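Hydrolase, isochorismatase family (Pseudomonas putida, PDB 4L07) probably hydrolyses the amide of maleamate to maleate and ammonia, as an amidase of the isochorismatase-like hydrolase family. Local coordinates at residues A[46-51]-A[169-173]; A[146-151]-A[179-185]. One frame throughout, in Å; residues are numbered along the deposited sequence.

Contact 1. Residues A[46-51]-A[169-173]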
# COMPACT_ATOMS: atom_id res chain seq x y z
N LEU A 46 -26.61 20.51 4.01
CA LEU A 46 -26.96 19.99 5.34
C LEU A 46 -25.86 19.10 5.90
O LEU A 46 -25.54 19.16 7.10
CB LEU A 46 -28.27 19.20 5.29
CG LEU A 46 -29.56 19.96 4.94
CD1 LEU A 46 -30.73 18.99 4.82
CD2 LEU A 46 -29.86 21.03 5.98
N GLN A 47 -25.28 18.28 5.03
CA GLN A 47 -24.22 17.35 5.40
C GLN A 47 -22.98 18.07 5.91
O GLN A 47 -22.36 17.63 6.88
CB GLN A 47 -23.89 16.45 4.20
CG GLN A 47 -24.99 15.43 3.88
CD GLN A 47 -26.05 15.92 2.89
OE1 GLN A 47 -26.88 15.13 2.44
NE2 GLN A 47 -26.01 17.20 2.54
N MET A 48 -22.63 19.18 5.25
CA MET A 48 -21.46 19.97 5.64
C MET A 48 -21.66 20.67 6.98
O MET A 48 -20.72 20.79 7.75
CB MET A 48 -21.10 21.00 4.55
CG MET A 48 -20.39 20.38 3.35
SD MET A 48 -19.75 21.58 2.17
CE MET A 48 -21.26 22.31 1.53
N SER A 49 -22.87 21.13 7.27
CA SER A 49 -23.13 21.77 8.55
C SER A 49 -23.09 20.76 9.71
O SER A 49 -22.61 21.09 10.79
CB SER A 49 -24.44 22.57 8.54
OG SER A 49 -25.54 21.72 8.31
N ARG A 50 -23.58 19.54 9.47
CA ARG A 50 -23.48 18.48 10.47
C ARG A 50 -22.01 18.09 10.68
O ARG A 50 -21.56 17.92 11.81
CB ARG A 50 -24.30 17.24 10.07
CG ARG A 50 -25.81 17.44 9.92
CD ARG A 50 -26.51 17.70 11.25
NE ARG A 50 -26.39 19.10 11.67
CZ ARG A 50 -27.04 20.12 11.10
NH1 ARG A 50 -27.86 19.92 10.08
NH2 ARG A 50 -26.85 21.35 11.56
N THR A 51 -21.28 17.98 9.57
CA THR A 51 -19.85 17.64 9.62
C THR A 51 -19.08 18.73 10.37
O THR A 51 -18.22 18.42 11.20
CB THR A 51 -19.28 17.42 8.20
OG1 THR A 51 -20.01 16.36 7.56
CG2 THR A 51 -17.79 17.05 8.26
N ASP A 169 -26.16 11.30 8.02
CA ASP A 169 -26.54 12.68 7.76
C ASP A 169 -25.34 13.60 7.46
O ASP A 169 -25.51 14.81 7.33
CB ASP A 169 -27.41 13.24 8.90
CG ASP A 169 -26.70 13.28 10.24
OD1 ASP A 169 -27.05 14.15 11.07
OD2 ASP A 169 -25.80 12.44 10.48
N CYS A 170 -24.15 13.01 7.35
CA CYS A 170 -22.93 13.73 6.97
C CYS A 170 -22.39 13.26 5.62
O CYS A 170 -21.32 13.70 5.17
CB CYS A 170 -21.85 13.51 8.03
SG CYS A 170 -22.23 14.29 9.60
N CYS A 171 -23.13 12.37 4.98
CA CYS A 171 -22.74 11.79 3.71
C CYS A 171 -23.68 12.26 2.62
O CYS A 171 -24.90 12.11 2.73
CB CYS A 171 -22.75 10.26 3.83
SG CYS A 171 -21.53 9.61 5.00
N ALA A 172 -23.11 12.84 1.56
CA ALA A 172 -23.89 13.35 0.43
C ALA A 172 -23.66 12.49 -0.81
O ALA A 172 -22.58 11.93 -1.00
CB ALA A 172 -23.52 14.80 0.15
N ASP A 173 -24.68 12.38 -1.65
CA ASP A 173 -24.54 11.67 -2.92
C ASP A 173 -25.39 12.31 -4.02
O ASP A 173 -26.20 13.22 -3.76
CB ASP A 173 -24.90 10.19 -2.73
CG ASP A 173 -24.14 9.28 -3.69
OD1 ASP A 173 -23.79 9.73 -4.80
OD2 ASP A 173 -23.90 8.10 -3.33
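Helix 45-60 rests here, near its N-terminal end, on the C-terminal end of strand 163-172. Leu46 stays at the margin, its carbonyl held within the helix by Arg50 N (3.1 Å from Leu46 O) and Ser49 OG (2.8 Å from Leu46 O). Gln47 makes the closest backbone approach, its CA lying 4.2 Å from Cys170 CA. Its CA-H points at the carbonyl of Asp169, with Gln47 CA 3.4 Å from Asp169 O and an angle of 159° at the hydrogen. The Gln47 side chain then runs along the backbone beyond: CB is 3.8 Å from Cys170 C, CG is 3.5 Å from Cys171 O, and CD lies against Ala172 CB at 3.9 Å. One turn later Arg50 packs through its aliphatic part, with Arg50 CB 3.6 Å from Cys170 SG and Arg50 CD 3.6 Å from Asp169 OD1. Its guanidinium leads away to a salt bridge with Glu53, while Asp169 is hydrogen-bonded to Ser196; Arg50 NE stays 5.0 Å from Asp169 OD1, too far to pair with it directly. Thr51 OG1 donates back to Gln47 O at 2.8 Å; the same Thr51 OG1 sits 3.4 Å from Cys170 CB, wedging the buried hydroxyl against the strand end. Cys171 directs its CA-to-CB bond away from helix 45-60, and its side chain touches Thr146 and Val150 of helix 146-159. A helix laid over strand ends, with neighbouring side chains serving opposite faces, is the layered arrangement of the three-layer α/β/α isochorismatase fold, built round a parallel β-sheet.

Contact 2. Residues A[146-151]-A[179-185]. With SO4 (sulfate ion), chain C.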
# COMPACT_ATOMS: atom_id res chain seq x y z
N THR A 146 -21.38 9.28 -0.95
CA THR A 146 -21.59 8.05 -0.18
C THR A 146 -21.17 6.80 -0.94
O THR A 146 -20.44 5.96 -0.41
CB THR A 146 -23.06 7.92 0.24
OG1 THR A 146 -23.52 9.20 0.70
CG2 THR A 146 -23.21 6.90 1.35
N SER A 147 -21.63 6.69 -2.19
CA SER A 147 -21.39 5.49 -2.99
C SER A 147 -19.99 5.43 -3.59
O SER A 147 -19.56 4.36 -4.03
CB SER A 147 -22.44 5.34 -4.09
OG SER A 147 -22.51 6.47 -4.95
N GLY A 148 -19.28 6.55 -3.61
CA GLY A 148 -17.96 6.63 -4.24
C GLY A 148 -16.84 6.71 -3.23
O GLY A 148 -16.47 5.70 -2.60
N CYS A 149 -16.30 7.91 -3.05
CA CYS A 149 -15.16 8.15 -2.17
C CYS A 149 -15.41 7.77 -0.70
O CYS A 149 -14.51 7.25 -0.04
CB CYS A 149 -14.70 9.60 -2.28
N VAL A 150 -16.63 8.01 -0.20
CA VAL A 150 -16.95 7.68 1.20
C VAL A 150 -16.90 6.17 1.43
O VAL A 150 -16.16 5.71 2.31
CB VAL A 150 -18.31 8.25 1.65
CG1 VAL A 150 -18.68 7.75 3.05
CG2 VAL A 150 -18.27 9.77 1.64
N ARG A 151 -17.65 5.42 0.63
CA ARG A 151 -17.68 3.96 0.77
C ARG A 151 -16.28 3.37 0.61
O ARG A 151 -15.89 2.48 1.37
CB ARG A 151 -18.63 3.31 -0.23
CG ARG A 151 -18.76 1.80 -0.03
CD ARG A 151 -18.73 1.08 -1.36
NE ARG A 151 -18.72 -0.38 -1.23
CZ ARG A 151 -19.82 -1.13 -1.19
NH1 ARG A 151 -19.74 -2.45 -1.07
NH2 ARG A 151 -21.00 -0.54 -1.27
N HIS A 179 -26.72 5.87 -2.68
CA HIS A 179 -26.52 6.31 -1.30
C HIS A 179 -27.00 5.24 -0.34
O HIS A 179 -26.25 4.78 0.53
CB HIS A 179 -27.24 7.65 -1.09
CG HIS A 179 -27.29 8.13 0.35
ND1 HIS A 179 -26.26 8.76 0.94
CD2 HIS A 179 -28.32 8.07 1.29
CE1 HIS A 179 -26.61 9.09 2.20
NE2 HIS A 179 -27.87 8.67 2.41
N GLU A 180 -28.25 4.81 -0.51
CA GLU A 180 -28.86 3.78 0.34
C GLU A 180 -28.14 2.44 0.23
O GLU A 180 -27.93 1.76 1.24
CB GLU A 180 -30.34 3.62 0.00
CG GLU A 180 -31.21 4.84 0.30
CD GLU A 180 -31.31 5.16 1.78
OE1 GLU A 180 -31.39 6.36 2.12
OE2 GLU A 180 -31.31 4.22 2.61
N ALA A 181 -27.77 2.06 -0.99
CA ALA A 181 -27.09 0.79 -1.24
C ALA A 181 -25.76 0.72 -0.50
O ALA A 181 -25.44 -0.30 0.11
CB ALA A 181 -26.90 0.56 -2.73
N SER A 182 -24.98 1.80 -0.55
CA SER A 182 -23.69 1.80 0.14
C SER A 182 -23.83 1.81 1.66
O SER A 182 -23.06 1.14 2.34
CB SER A 182 -22.78 2.93 -0.35
OG SER A 182 -21.98 2.45 -1.43
N LEU A 183 -24.80 2.55 2.18
CA LEU A 183 -25.03 2.55 3.63
C LEU A 183 -25.44 1.17 4.11
O LEU A 183 -25.05 0.76 5.20
CB LEU A 183 -26.08 3.60 4.03
CG LEU A 183 -25.63 5.06 3.91
CD1 LEU A 183 -26.77 5.98 4.32
CD2 LEU A 183 -24.38 5.35 4.74
N TYR A 184 -26.20 0.45 3.29
CA TYR A 184 -26.58 -0.92 3.63
C TYR A 184 -25.34 -1.82 3.70
O TYR A 184 -25.12 -2.51 4.71
CB TYR A 184 -27.59 -1.49 2.63
CG TYR A 184 -27.91 -2.95 2.89
CD1 TYR A 184 -28.78 -3.31 3.93
CD2 TYR A 184 -27.34 -3.96 2.13
CE1 TYR A 184 -29.07 -4.64 4.19
CE2 TYR A 184 -27.62 -5.30 2.38
CZ TYR A 184 -28.49 -5.63 3.40
OH TYR A 184 -28.79 -6.95 3.67
N ASP A 185 -24.53 -1.79 2.65
CA ASP A 185 -23.31 -2.61 2.61
C ASP A 185 -22.37 -2.29 3.77
O ASP A 185 -21.77 -3.20 4.36
CB ASP A 185 -22.56 -2.43 1.29
CG ASP A 185 -23.26 -3.08 0.10
OD1 ASP A 185 -24.25 -3.85 0.27
OD2 ASP A 185 -22.80 -2.81 -1.02
S SO4 C . -17.20 10.25 -6.04
O1 SO4 C . -18.07 11.35 -6.54
O2 SO4 C . -17.46 9.99 -4.62
O3 SO4 C . -17.49 9.01 -6.81
O4 SO4 C . -15.76 10.59 -6.23
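Two neighbouring helices of consecutive β-α-β crossovers pack side by side in this buried contact of the Rossmann-like isochorismatase fold: helix 146-159 links strands 138-144 and 163-172, and helix 176-189 links 163-172 to 192-194. Their segment axes approach to 8.8 Å at 41°, running roughly the same way. The small Ser182 fills the middle, its CB 3.8 Å from Thr146 O and its OG 3.5 Å from Ser147 CA; beside it Thr146 CG2 meets Leu183 CD2 at 3.9 Å. Polar bonds fasten both ends. At the N-terminal end Thr146 OG1 and His179 ND1 share a 2.8 Å hydrogen bond; at the other, Arg151 NH2 donates to Ser182 OG (3.2 Å) and forms a salt bridge with Asp185 OD2 (2.9 Å). This end also meets a second subunit, whose Ser147 packs on Arg151 and Asp185. On the far side of helix 146-159, Cys149 occupies the helix start where relatives in this family carry their nucleophilic cysteine, consistent with a similar role, though its SG is not modelled. A sulfate, probably from the crystallisation liquor, sits beside Gly148, and Cys149 N donates to sulfate O2 at 2.9 Å.

How the contacts relate
The centres of contacts 1 and 2 lie 13 Å apart, and their segments alternate along the chain: 46-51, 146-151, 169-173, 179-185. Strand 163-172 joins them, since it follows helix 146-159 and precedes helix 176-189, so the strand end packed against helix 45-60 in contact 1 also lies against the helix pair of contact 2. They touch directly: Asp173 OD2 is 2.7 Å from Ser147 OG and Ala172 O is 2.9 Å from Thr146 N, both probable hydrogen bonds. Contact 1 thus ties an early helix to the sheet's later half, while contact 2 braces two later helices near the sulfate site and a subunit interface.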